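Local coordinates for MexT protein (PDB 6L33) that activates transcription of the MexEF-OprN efflux pump genes as a LysR-type regulator, probably by binding DNA, and is represented here by its regulatory domain, at residues 10-15 against 196-201; 21-26 against 39-44; 66-71 against 182-187; 119-122 against 127-130; 138-143 against 149-154. All coordinates share one frame; numbering follows the deposited sequence.

Interaction 1: 10-15 against 196-201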
# COMPACT_ATOMS: atom_id res chain seq x y z
N PHE B 10 -3.11 0.90 20.26
CA PHE B 10 -4.25 1.37 19.49
C PHE B 10 -4.14 0.89 18.05
O PHE B 10 -3.06 0.90 17.46
CB PHE B 10 -4.36 2.89 19.54
CG PHE B 10 -4.92 3.41 20.83
CD1 PHE B 10 -6.12 2.94 21.32
CD2 PHE B 10 -4.23 4.37 21.57
CE1 PHE B 10 -6.64 3.41 22.51
CE2 PHE B 10 -4.74 4.85 22.76
CZ PHE B 10 -5.95 4.37 23.23
N ARG B 11 -5.27 0.46 17.50
CA ARG B 11 -5.34 -0.08 16.14
C ARG B 11 -6.30 0.77 15.33
O ARG B 11 -7.49 0.85 15.66
CB ARG B 11 -5.77 -1.55 16.15
CG ARG B 11 -4.75 -2.48 16.80
CD ARG B 11 -5.36 -3.81 17.20
NE ARG B 11 -4.39 -4.66 17.89
CZ ARG B 11 -4.19 -4.66 19.20
NH1 ARG B 11 -3.28 -5.46 19.74
NH2 ARG B 11 -4.90 -3.85 19.98
N ILE B 12 -5.79 1.41 14.28
CA ILE B 12 -6.58 2.28 13.43
C ILE B 12 -6.39 1.87 11.98
O ILE B 12 -5.39 1.25 11.61
CB ILE B 12 -6.23 3.78 13.61
CG1 ILE B 12 -4.85 4.07 13.03
CG2 ILE B 12 -6.27 4.17 15.08
CD1 ILE B 12 -4.46 5.54 13.10
N GLY B 13 -7.36 2.23 11.15
CA GLY B 13 -7.31 1.97 9.72
C GLY B 13 -7.23 3.27 8.95
O GLY B 13 -7.95 4.23 9.25
N LEU B 14 -6.34 3.31 7.96
CA LEU B 14 -6.13 4.53 7.20
C LEU B 14 -6.06 4.22 5.71
O LEU B 14 -5.43 3.25 5.30
CB LEU B 14 -4.83 5.24 7.63
CG LEU B 14 -4.78 5.86 9.03
CD1 LEU B 14 -3.43 6.53 9.24
CD2 LEU B 14 -5.92 6.84 9.25
N SER B 15 -6.73 5.05 4.92
CA SER B 15 -6.53 5.04 3.48
C SER B 15 -5.08 5.39 3.17
O SER B 15 -4.44 6.14 3.90
CB SER B 15 -7.49 6.02 2.81
OG SER B 15 -7.27 6.07 1.41
N ARG B 196 -12.48 7.73 22.68
CA ARG B 196 -12.83 9.13 22.49
C ARG B 196 -11.59 10.00 22.42
O ARG B 196 -11.51 10.93 21.62
CB ARG B 196 -13.75 9.60 23.63
CG ARG B 196 -13.75 11.11 23.86
CD ARG B 196 -12.84 11.53 25.02
NE ARG B 196 -12.59 12.97 25.00
CZ ARG B 196 -11.61 13.56 25.69
NH1 ARG B 196 -10.79 12.84 26.44
NH2 ARG B 196 -11.46 14.88 25.61
N TRP B 197 -10.60 9.69 23.26
CA TRP B 197 -9.36 10.46 23.28
C TRP B 197 -8.59 10.30 21.97
O TRP B 197 -8.13 11.29 21.39
CB TRP B 197 -8.51 10.02 24.47
CG TRP B 197 -7.17 10.66 24.52
CD1 TRP B 197 -6.88 11.90 25.01
CD2 TRP B 197 -5.93 10.09 24.09
NE1 TRP B 197 -5.53 12.13 24.90
CE2 TRP B 197 -4.93 11.04 24.34
CE3 TRP B 197 -5.58 8.86 23.52
CZ2 TRP B 197 -3.59 10.81 24.03
CZ3 TRP B 197 -4.25 8.63 23.21
CH2 TRP B 197 -3.28 9.60 23.48
N LEU B 198 -8.46 9.06 21.48
CA LEU B 198 -7.76 8.84 20.22
C LEU B 198 -8.47 9.53 19.07
O LEU B 198 -7.83 10.20 18.24
CB LEU B 198 -7.64 7.34 19.95
CG LEU B 198 -7.11 6.95 18.57
CD1 LEU B 198 -5.73 7.54 18.33
CD2 LEU B 198 -7.08 5.43 18.42
N ARG B 199 -9.79 9.40 19.00
CA ARG B 199 -10.55 10.02 17.91
C ARG B 199 -10.45 11.53 17.96
O ARG B 199 -10.31 12.19 16.91
CB ARG B 199 -12.00 9.56 17.95
CG ARG B 199 -12.18 8.06 17.78
CD ARG B 199 -13.61 7.70 17.44
NE ARG B 199 -14.56 8.23 18.41
CZ ARG B 199 -15.01 7.55 19.46
NH1 ARG B 199 -14.59 6.31 19.68
NH2 ARG B 199 -15.88 8.12 20.29
N SER B 200 -10.53 12.12 19.16
CA SER B 200 -10.35 13.56 19.26
C SER B 200 -8.95 13.98 18.85
O SER B 200 -8.76 15.10 18.36
CB SER B 200 -10.67 14.03 20.69
OG SER B 200 -9.73 13.52 21.62
N ARG B 201 -7.96 13.10 19.03
CA ARG B 201 -6.60 13.42 18.60
C ARG B 201 -6.46 13.32 17.09
O ARG B 201 -5.73 14.11 16.48
CB ARG B 201 -5.60 12.51 19.31
CG ARG B 201 -4.95 13.14 20.54
CD ARG B 201 -6.00 13.61 21.53
NE ARG B 201 -5.44 14.38 22.64
CZ ARG B 201 -6.17 14.93 23.61
NH1 ARG B 201 -7.49 14.78 23.61
NH2 ARG B 201 -5.58 15.62 24.58
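Leu198 pushes one methyl, CD2, between Phe10 and Ile12, and most of the contact follows from that. CD2 lies 3.8 Å from CG of Phe10 and 3.7 Å from CG2 of Ile12. Against the phenyl group it makes an off-centre CH-pi contact, 4.3 Å from CD2 to the centroid of the Phe10 ring. The leucine leaves the helix with CG anti to its backbone N (chi1 171°), and its side chain and that of the phenylalanine run alongside one another, pointing opposite ways. On Ile12 the touching branch is the CG2 methyl, which sits beside the backbone N, while CG1 takes the tighter place between N and the carbonyl carbon (chi1 71°).

The Trp197 side chain runs roughly crosswise to that of Phe10. CE2 of Phe10 meets the indole near its plane at the benzo edge, 3.8 Å from CZ3 of Trp197. The pyrrole end is tied elsewhere: NE1 bonds to Glu33, which also forms a salt bridge with Arg201, while CD of Arg201 lies over the rim of one indole face. Phe10, Ile12, Trp197 and Leu198, all buried, pack helix 193-203 against strand 9-14, as expected for the alpha/beta lobe of a LysR substrate-binding domain with the periplasmic binding protein fold.

Interaction 2: 21-26 against 39-44. With SO4 (sulfate ion), chain E.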
# COMPACT_ATOMS: atom_id res chain seq x y z
N GLY B 21 -0.41 12.45 4.91
CA GLY B 21 -0.56 13.73 5.57
C GLY B 21 -0.92 13.63 7.04
O GLY B 21 -0.45 14.43 7.85
N LEU B 22 -1.76 12.66 7.39
CA LEU B 22 -2.29 12.58 8.75
C LEU B 22 -1.28 12.00 9.73
O LEU B 22 -1.15 12.49 10.86
CB LEU B 22 -3.57 11.74 8.76
CG LEU B 22 -4.39 11.58 10.05
CD1 LEU B 22 -5.86 11.42 9.71
CD2 LEU B 22 -3.91 10.40 10.88
N LEU B 23 -0.56 10.96 9.32
CA LEU B 23 0.26 10.19 10.26
C LEU B 23 1.40 10.99 10.88
O LEU B 23 1.55 10.93 12.11
CB LEU B 23 0.76 8.92 9.56
CG LEU B 23 0.93 7.63 10.35
CD1 LEU B 23 1.29 6.48 9.44
CD2 LEU B 23 1.99 7.78 11.39
N PRO B 24 2.23 11.72 10.13
CA PRO B 24 3.41 12.36 10.76
C PRO B 24 3.03 13.34 11.85
O PRO B 24 3.57 13.25 12.96
CB PRO B 24 4.11 13.05 9.57
CG PRO B 24 3.71 12.24 8.40
CD PRO B 24 2.29 11.82 8.66
N PRO B 25 2.12 14.30 11.61
CA PRO B 25 1.75 15.19 12.72
C PRO B 25 1.02 14.48 13.84
O PRO B 25 1.17 14.85 15.01
CB PRO B 25 0.86 16.25 12.05
CG PRO B 25 0.27 15.54 10.90
CD PRO B 25 1.36 14.65 10.40
N LEU B 26 0.23 13.44 13.52
CA LEU B 26 -0.49 12.71 14.55
C LEU B 26 0.48 12.00 15.49
O LEU B 26 0.39 12.13 16.72
CB LEU B 26 -1.45 11.72 13.91
CG LEU B 26 -2.20 10.82 14.89
CD1 LEU B 26 -3.43 11.53 15.44
CD2 LEU B 26 -2.57 9.50 14.23
N LEU B 39 1.01 2.54 18.38
CA LEU B 39 0.03 2.70 17.32
C LEU B 39 0.26 1.66 16.23
O LEU B 39 1.37 1.54 15.71
CB LEU B 39 0.09 4.10 16.72
CG LEU B 39 -1.01 4.45 15.72
CD1 LEU B 39 -2.38 4.36 16.38
CD2 LEU B 39 -0.79 5.83 15.13
N VAL B 40 -0.79 0.92 15.89
CA VAL B 40 -0.79 -0.01 14.77
C VAL B 40 -1.74 0.53 13.72
O VAL B 40 -2.93 0.74 14.00
CB VAL B 40 -1.19 -1.43 15.20
CG1 VAL B 40 -1.28 -2.35 13.99
CG2 VAL B 40 -0.19 -1.98 16.22
N VAL B 41 -1.24 0.75 12.51
CA VAL B 41 -2.03 1.27 11.40
C VAL B 41 -2.26 0.15 10.40
O VAL B 41 -1.29 -0.45 9.91
CB VAL B 41 -1.35 2.48 10.73
CG1 VAL B 41 -2.25 3.04 9.63
CG2 VAL B 41 -1.02 3.55 11.76
N ARG B 42 -3.52 -0.14 10.11
CA ARG B 42 -3.90 -1.10 9.08
C ARG B 42 -4.37 -0.36 7.84
O ARG B 42 -4.93 0.74 7.92
CB ARG B 42 -5.00 -2.03 9.59
CG ARG B 42 -4.70 -2.70 10.93
CD ARG B 42 -3.47 -3.60 10.85
NE ARG B 42 -3.54 -4.50 9.71
CZ ARG B 42 -4.24 -5.63 9.68
NH1 ARG B 42 -4.94 -6.01 10.74
NH2 ARG B 42 -4.24 -6.39 8.59
N ARG B 43 -4.15 -0.97 6.68
CA ARG B 43 -4.62 -0.40 5.42
C ARG B 43 -6.13 -0.52 5.33
O ARG B 43 -6.70 -1.58 5.62
CB ARG B 43 -3.96 -1.12 4.24
CG ARG B 43 -4.57 -0.80 2.88
CD ARG B 43 -4.33 0.64 2.46
NE ARG B 43 -2.91 0.98 2.46
CZ ARG B 43 -2.07 0.70 1.47
NH1 ARG B 43 -2.51 0.06 0.39
NH2 ARG B 43 -0.79 1.05 1.55
N ALA B 44 -6.79 0.56 4.92
CA ALA B 44 -8.25 0.61 4.85
C ALA B 44 -8.69 1.17 3.51
O ALA B 44 -8.05 2.07 2.95
CB ALA B 44 -8.84 1.46 5.98
S SO4 E . -2.10 -4.43 6.20
O1 SO4 E . -2.42 -5.81 6.55
O2 SO4 E . -2.45 -4.17 4.81
O3 SO4 E . -2.85 -3.52 7.07
O4 SO4 E . -0.67 -4.19 6.38
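Leu23 and Val41 mark the closest backbone approach, 9.3 Å between their CA atoms, a spacing that leaves side chains alone to bridge helix and strand. The helical segment 21-26 is kinked where Pro24 and Pro25 have no N-H to bond back to the preceding turn; the next residue resumes the pattern, with Leu26 N bonded to Leu22 O at 3.1 Å. Strand 39-43 turns alternate residues, Leu39 and Val41, toward the helix. Branch ends meet there without crowding: CD1 of Leu23 is 4.4 Å from CG2 of Val41, and CD2 of Leu26 is 4.2 Å from CD2 of Leu39. The side chains of Leu26 and Leu39 cross at about a right angle.

Helix and strand belong to the beta-alpha-beta unit formed by strand 9-14, helix 18-33 and strand 38-43, the opening unit of this lobe. Strand 38-43 is the edge strand within the chain, but Leu39 and Val40 pair in parallel with a strand of the second subunit, extending the sheet across the dimer.

Beyond Val41 the strand segment holds a sulfate, probably from the crystallisation liquor, by two of its oxygens. O3 accepts from both NE of Arg42 and the backbone N of Arg43, each at 2.9 Å, while NH2 of Arg42 reaches O1 at 2.8 Å. Bends at chi2 and chi3 curl the Arg42 chain back, presenting the guanidinium edge to the ion. Arg43 NH1 of the second subunit adds another bond to the sulfate.

Interaction 3: 66-71 against 182-187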
# COMPACT_ATOMS: atom_id res chain seq x y z
N ASP B 66 -18.19 3.81 1.86
CA ASP B 66 -19.45 3.70 1.14
C ASP B 66 -20.50 3.31 2.17
O ASP B 66 -21.15 4.20 2.76
CB ASP B 66 -19.31 2.71 -0.02
CG ASP B 66 -20.57 2.62 -0.87
OD1 ASP B 66 -21.51 3.41 -0.63
OD2 ASP B 66 -20.62 1.76 -1.77
N GLU B 67 -20.71 2.03 2.44
CA GLU B 67 -21.62 1.59 3.49
C GLU B 67 -20.83 1.07 4.68
O GLU B 67 -19.72 0.55 4.54
CB GLU B 67 -22.57 0.50 2.98
CG GLU B 67 -23.15 0.77 1.61
CD GLU B 67 -24.36 1.68 1.66
OE1 GLU B 67 -24.89 2.03 0.58
OE2 GLU B 67 -24.79 2.04 2.78
N LEU B 68 -21.43 1.22 5.86
CA LEU B 68 -20.84 0.80 7.13
C LEU B 68 -21.84 -0.06 7.88
O LEU B 68 -23.05 0.03 7.65
CB LEU B 68 -20.45 2.02 7.97
CG LEU B 68 -19.37 2.93 7.38
CD1 LEU B 68 -19.28 4.22 8.15
CD2 LEU B 68 -18.02 2.22 7.36
N PRO B 69 -21.36 -0.92 8.79
CA PRO B 69 -22.29 -1.72 9.59
C PRO B 69 -23.22 -0.84 10.42
O PRO B 69 -22.91 0.30 10.75
CB PRO B 69 -21.36 -2.55 10.48
CG PRO B 69 -20.08 -2.62 9.73
CD PRO B 69 -19.96 -1.29 9.03
N ALA B 70 -24.38 -1.41 10.76
CA ALA B 70 -25.37 -0.67 11.53
C ALA B 70 -24.83 -0.27 12.90
O ALA B 70 -25.20 0.78 13.43
CB ALA B 70 -26.65 -1.49 11.68
N ASN B 71 -23.96 -1.10 13.48
CA ASN B 71 -23.35 -0.83 14.78
C ASN B 71 -22.08 0.01 14.63
O ASN B 71 -21.04 -0.28 15.22
CB ASN B 71 -23.06 -2.14 15.49
CG ASN B 71 -22.77 -1.97 16.97
OD1 ASN B 71 -22.77 -0.85 17.49
ND2 ASN B 71 -22.51 -3.08 17.66
N SER B 182 -14.24 9.72 5.43
CA SER B 182 -14.99 9.63 6.67
C SER B 182 -14.08 9.20 7.81
O SER B 182 -13.05 8.55 7.60
CB SER B 182 -16.15 8.63 6.58
OG SER B 182 -17.23 9.15 5.82
N MSE B 183 -14.46 9.59 9.02
CA MSE B 183 -13.97 8.91 10.21
C MSE B 183 -15.10 8.03 10.71
O MSE B 183 -16.20 8.51 10.94
CB MSE B 183 -13.53 9.88 11.31
CG MSE B 183 -13.12 9.16 12.58
SE MSE B 183 -12.54 10.32 14.03
CE MSE B 183 -11.32 11.47 13.04
N ALA B 184 -14.83 6.74 10.85
CA ALA B 184 -15.86 5.79 11.23
C ALA B 184 -15.35 4.92 12.37
O ALA B 184 -14.19 4.50 12.38
CB ALA B 184 -16.28 4.91 10.05
N TRP B 185 -16.24 4.65 13.32
CA TRP B 185 -15.91 3.80 14.45
C TRP B 185 -17.16 3.03 14.85
O TRP B 185 -18.27 3.33 14.41
CB TRP B 185 -15.35 4.61 15.63
CG TRP B 185 -16.30 5.61 16.21
CD1 TRP B 185 -17.08 5.46 17.32
CD2 TRP B 185 -16.56 6.94 15.72
NE1 TRP B 185 -17.81 6.59 17.55
CE2 TRP B 185 -17.51 7.52 16.59
CE3 TRP B 185 -16.08 7.69 14.64
CZ2 TRP B 185 -18.00 8.81 16.40
CZ3 TRP B 185 -16.57 8.97 14.46
CH2 TRP B 185 -17.52 9.52 15.34
N ARG B 186 -16.96 2.02 15.68
CA ARG B 186 -18.02 1.11 16.08
C ARG B 186 -18.81 1.70 17.25
O ARG B 186 -18.25 2.39 18.11
CB ARG B 186 -17.44 -0.24 16.47
CG ARG B 186 -16.37 -0.14 17.53
CD ARG B 186 -14.97 0.06 16.95
NE ARG B 186 -14.49 -1.11 16.23
CZ ARG B 186 -14.28 -2.30 16.79
NH1 ARG B 186 -14.50 -2.49 18.09
NH2 ARG B 186 -13.85 -3.30 16.04
N GLY B 187 -20.11 1.43 17.26
CA GLY B 187 -20.98 2.02 18.26
C GLY B 187 -20.57 1.70 19.69
O GLY B 187 -20.73 2.54 20.58
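Asn71 and Gly187 supply the polar part of the contact, and it is made by backbone. Gly187 N donates to Asn71 O at 2.8 Å in a nearly straight bond, 174° at the hydrogen. The donor nevertheless stands well above the carbonyl plane, 54° out of it, and so is not aligned with a lone pair. The same oxygen receives a weaker contact from the neighbouring residue, a CA-H...O approach of 3.4 Å between Arg186 CA and Asn71 O. CB of Arg186 lies beside that carbonyl too, but the chain bends away and NH1 bonds to Gln189. Asn71 also brings its amide oxygen close to Gly187: OD1 lies 3.5 Å from Gly187 CA, helped by CG standing anti to the backbone N. Lacking a side chain, the glycine leaves space for that approach.

Segment 66-71 is the irregular link from strand 60-62 to strand 72-78, two strands that lie in the sheet with 181-186 between them. It must therefore pass across strand 181-186, and residues 68-71 run about 21° from the direction of residues 184-187. Such a jump over an intervening antiparallel strand fits the 2-1-3-5-4 strand order of type II periplasmic binding protein lobes.

The apolar part sits farther back along the strand. Leu68 lowers its forked end onto Ala184, CD1 at 3.6 Å and CD2 at 4.2 Å from Ala184 CB. Met49 of helix 49-55 touches both residues.

Interaction 4: 119-122 against 127-130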
# COMPACT_ATOMS: atom_id res chain seq x y z
N GLU B 119 -19.50 1.84 -14.88
CA GLU B 119 -20.94 1.76 -14.65
C GLU B 119 -21.65 3.00 -15.18
O GLU B 119 -22.71 2.90 -15.81
CB GLU B 119 -21.21 1.57 -13.15
CG GLU B 119 -22.67 1.45 -12.76
CD GLU B 119 -22.85 1.25 -11.26
OE1 GLU B 119 -22.08 0.46 -10.67
OE2 GLU B 119 -23.75 1.89 -10.68
N GLU B 120 -21.06 4.18 -14.97
CA GLU B 120 -21.68 5.41 -15.44
C GLU B 120 -21.60 5.54 -16.95
O GLU B 120 -22.58 5.96 -17.59
CB GLU B 120 -21.02 6.61 -14.76
CG GLU B 120 -21.64 7.96 -15.12
CD GLU B 120 -23.07 8.11 -14.62
OE1 GLU B 120 -23.75 9.06 -15.07
OE2 GLU B 120 -23.51 7.30 -13.77
N LEU B 121 -20.46 5.19 -17.55
CA LEU B 121 -20.33 5.27 -19.00
C LEU B 121 -21.29 4.32 -19.70
O LEU B 121 -21.83 4.64 -20.77
CB LEU B 121 -18.89 4.96 -19.42
CG LEU B 121 -17.83 6.03 -19.12
CD1 LEU B 121 -16.46 5.56 -19.56
CD2 LEU B 121 -18.20 7.35 -19.77
N GLU B 122 -21.53 3.15 -19.11
CA GLU B 122 -22.44 2.18 -19.71
C GLU B 122 -23.86 2.73 -19.82
O GLU B 122 -24.58 2.40 -20.77
CB GLU B 122 -22.45 0.89 -18.89
CG GLU B 122 -23.21 -0.27 -19.54
CD GLU B 122 -24.69 -0.26 -19.21
OE1 GLU B 122 -25.08 0.40 -18.22
OE2 GLU B 122 -25.47 -0.90 -19.94
N LYS B 127 -17.94 3.16 -23.35
CA LYS B 127 -17.07 2.26 -22.61
C LYS B 127 -15.63 2.73 -22.74
O LYS B 127 -15.31 3.63 -23.52
CB LYS B 127 -17.23 0.81 -23.09
CG LYS B 127 -17.07 0.63 -24.59
CD LYS B 127 -17.41 -0.79 -25.01
CE LYS B 127 -17.24 -0.99 -26.51
NZ LYS B 127 -15.82 -0.84 -26.93
N ARG B 128 -14.76 2.09 -21.96
CA ARG B 128 -13.34 2.40 -21.93
C ARG B 128 -12.58 1.10 -21.72
O ARG B 128 -13.15 0.09 -21.30
CB ARG B 128 -13.00 3.41 -20.83
CG ARG B 128 -13.23 2.85 -19.43
CD ARG B 128 -12.81 3.81 -18.33
NE ARG B 128 -12.92 3.18 -17.02
CZ ARG B 128 -12.38 3.66 -15.90
NH1 ARG B 128 -11.68 4.79 -15.93
NH2 ARG B 128 -12.54 3.01 -14.76
N LYS B 129 -11.28 1.13 -22.01
CA LYS B 129 -10.42 -0.03 -21.84
C LYS B 129 -9.50 0.21 -20.65
O LYS B 129 -8.70 1.15 -20.65
CB LYS B 129 -9.60 -0.30 -23.11
CG LYS B 129 -8.76 -1.57 -23.04
CD LYS B 129 -9.57 -2.77 -22.54
CE LYS B 129 -9.43 -3.97 -23.47
NZ LYS B 129 -9.22 -5.23 -22.70
N VAL B 130 -9.62 -0.63 -19.64
CA VAL B 130 -8.72 -0.61 -18.49
C VAL B 130 -7.59 -1.59 -18.77
O VAL B 130 -7.82 -2.75 -19.11
CB VAL B 130 -9.47 -0.98 -17.20
CG1 VAL B 130 -8.49 -1.07 -16.02
CG2 VAL B 130 -10.57 0.03 -16.92
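Arg128 NE makes a salt bridge with OD1 of Asp118, about one turn earlier on the helix that carries Leu121, and this polar tie accompanies loose van der Waals packing across the two segments. The arginine reaches the acid with an almost fully extended chain: after CG sets off between the backbone N and the carbonyl carbon (chi1 66°), the following torsions all stay close to anti. Its NH2 also has a long, weak ion-pair contact with a second bound sulfate, distinct from the one held by Arg42 and probably likewise from the crystallisation liquor. Asp118 probably offsets much of the guanidinium charge, with the sulfate adding little.

Nearer the backbone, the hydrocarbon part of Arg128 meets Leu121. CD1 of the leucine lies 4.2 Å from CG of Arg128 and 4.3 Å from the carbonyl carbon of Lys127, so a single methyl rests against both the start of one side chain and the backbone of the residue before it. Leu121 gets there with CG anti to its carbonyl carbon (chi1 -72°). The backbones come near each other here, 5.7 Å between the CA atoms of Leu121 and Lys127, while the lysine side chain starts off away from the helix.

Helix 116-123 and strand 129-134 are consecutive parts of a beta-alpha-beta unit begun by strand 103-107, and the contact closes the short turn between them. Leu121 packs also on Leu96 and Cys100 of helix 96-101, Arg128 touches His104 and Leu106 of the adjacent parallel strand 103-107, and Lys129 touches Val38 of the second subunit.

Interaction 5: 138-143 against 149-154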
# COMPACT_ATOMS: atom_id res chain seq x y z
N ASN B 138 -0.97 5.60 -3.89
CA ASN B 138 0.41 6.07 -3.95
C ASN B 138 1.23 5.22 -4.92
O ASN B 138 1.00 4.02 -5.08
CB ASN B 138 1.05 6.05 -2.56
CG ASN B 138 0.97 4.69 -1.88
OD1 ASN B 138 1.59 3.73 -2.32
ND2 ASN B 138 0.21 4.62 -0.79
N GLY B 139 2.20 5.87 -5.57
CA GLY B 139 3.00 5.25 -6.60
C GLY B 139 2.37 5.25 -7.97
O GLY B 139 3.04 4.85 -8.94
N LEU B 140 1.12 5.69 -8.10
CA LEU B 140 0.43 5.66 -9.39
C LEU B 140 1.13 6.53 -10.43
O LEU B 140 1.11 6.20 -11.62
CB LEU B 140 -1.01 6.11 -9.21
CG LEU B 140 -2.04 5.74 -10.28
CD1 LEU B 140 -1.99 4.25 -10.55
CD2 LEU B 140 -3.43 6.16 -9.83
N GLY B 141 1.76 7.62 -10.01
CA GLY B 141 2.47 8.47 -10.95
C GLY B 141 3.66 7.78 -11.59
O GLY B 141 3.97 8.03 -12.76
N THR B 142 4.34 6.92 -10.84
CA THR B 142 5.44 6.15 -11.41
C THR B 142 4.94 5.15 -12.45
O THR B 142 5.68 4.79 -13.37
CB THR B 142 6.20 5.43 -10.29
OG1 THR B 142 6.73 6.39 -9.38
CG2 THR B 142 7.35 4.64 -10.86
N LEU B 143 3.69 4.70 -12.33
CA LEU B 143 3.16 3.74 -13.29
C LEU B 143 2.63 4.42 -14.55
O LEU B 143 2.66 3.81 -15.63
CB LEU B 143 2.07 2.90 -12.63
CG LEU B 143 2.47 2.19 -11.33
CD1 LEU B 143 1.40 1.20 -10.91
CD2 LEU B 143 3.82 1.50 -11.47
N ILE B 149 -1.68 6.34 -20.38
CA ILE B 149 -2.67 5.80 -19.46
C ILE B 149 -3.13 6.91 -18.52
O ILE B 149 -2.32 7.71 -18.03
CB ILE B 149 -2.10 4.61 -18.66
CG1 ILE B 149 -1.57 3.53 -19.61
CG2 ILE B 149 -3.15 4.03 -17.74
CD1 ILE B 149 -0.71 2.49 -18.91
N ILE B 150 -4.43 6.95 -18.25
CA ILE B 150 -5.00 7.94 -17.35
C ILE B 150 -5.72 7.23 -16.22
O ILE B 150 -6.14 6.07 -16.35
CB ILE B 150 -5.95 8.91 -18.09
CG1 ILE B 150 -7.15 8.16 -18.66
CG2 ILE B 150 -5.21 9.63 -19.21
CD1 ILE B 150 -7.95 8.98 -19.68
N ALA B 151 -5.84 7.92 -15.09
CA ALA B 151 -6.51 7.39 -13.91
C ALA B 151 -7.55 8.40 -13.43
O ALA B 151 -7.38 9.61 -13.57
CB ALA B 151 -5.52 7.09 -12.78
N THR B 152 -8.65 7.88 -12.87
CA THR B 152 -9.72 8.69 -12.31
C THR B 152 -9.79 8.41 -10.82
O THR B 152 -10.15 7.30 -10.41
CB THR B 152 -11.06 8.38 -12.99
OG1 THR B 152 -10.91 8.43 -14.41
CG2 THR B 152 -12.12 9.38 -12.55
N VAL B 153 -9.44 9.41 -10.01
CA VAL B 153 -9.27 9.21 -8.57
C VAL B 153 -10.00 10.33 -7.82
O VAL B 153 -10.31 11.38 -8.40
CB VAL B 153 -7.77 9.18 -8.18
CG1 VAL B 153 -7.02 8.12 -8.99
CG2 VAL B 153 -7.13 10.55 -8.36
N PRO B 154 -10.29 10.11 -6.54
CA PRO B 154 -10.83 11.21 -5.72
C PRO B 154 -9.84 12.36 -5.63
O PRO B 154 -8.62 12.17 -5.71
CB PRO B 154 -11.06 10.56 -4.35
CG PRO B 154 -11.18 9.10 -4.64
CD PRO B 154 -10.28 8.84 -5.80
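Leu140 and Val153 reach toward each other tip to tip, CD2 of the leucine lying 4.2 Å from CG1 of the valine. The same leucine methyl comes closer still to Ala151, 3.7 Å from CD2 of Leu140 to CB of Ala151. CD2 thus spans two strand residues whose side chains both rise toward the helix, while Thr152 between them turns away and bonds to Tyr99. Leu140 can reach down because CG stands anti to its backbone N (chi1 -160°), which carries the fork off the start of the helix and onto the strand. On Val153, CG2 takes the tighter place between N and the carbonyl carbon, leaving CG1 to meet Leu140.

Strand 150-154 is the central strand of the second sheet of the domain, and Leu140 also touches Val107 and Val134 of the two parallel strands that come next. Val153 touches Leu85 and Phe137 as well. From the same helix, Thr142 packs on Pro24 of the second subunit.

Every touching atom here is a buried aliphatic carbon, and one Leu140 methyl makes both close contacts. The two segments are probably held by close packing and burial of hydrocarbon rather than by any directional bond between them.

Overall arrangement
Two lobes divide the five contacts: interactions 1, 2 and 3 share the sheet containing strand 9-14, whereas 4 and 5 share the sheet containing strand 150-154. Centres of interactions 1 and 4 lie about 37 Å apart. Interactions 1, 2 and 5 are buried and purely apolar where their segments meet, though only 1 uses aromatic rings. Interaction 3, at the surface, adds a backbone hydrogen bond; interaction 4, partly buried, lies beside a salt bridge. Interactions 1 and 2 lean on neighbouring strands probably joined by backbone bonds such as Phe10 O to Val40 N, 2.8 Å. Interactions 2, 4 and 5 also touch the second subunit; 1 and 3 do not.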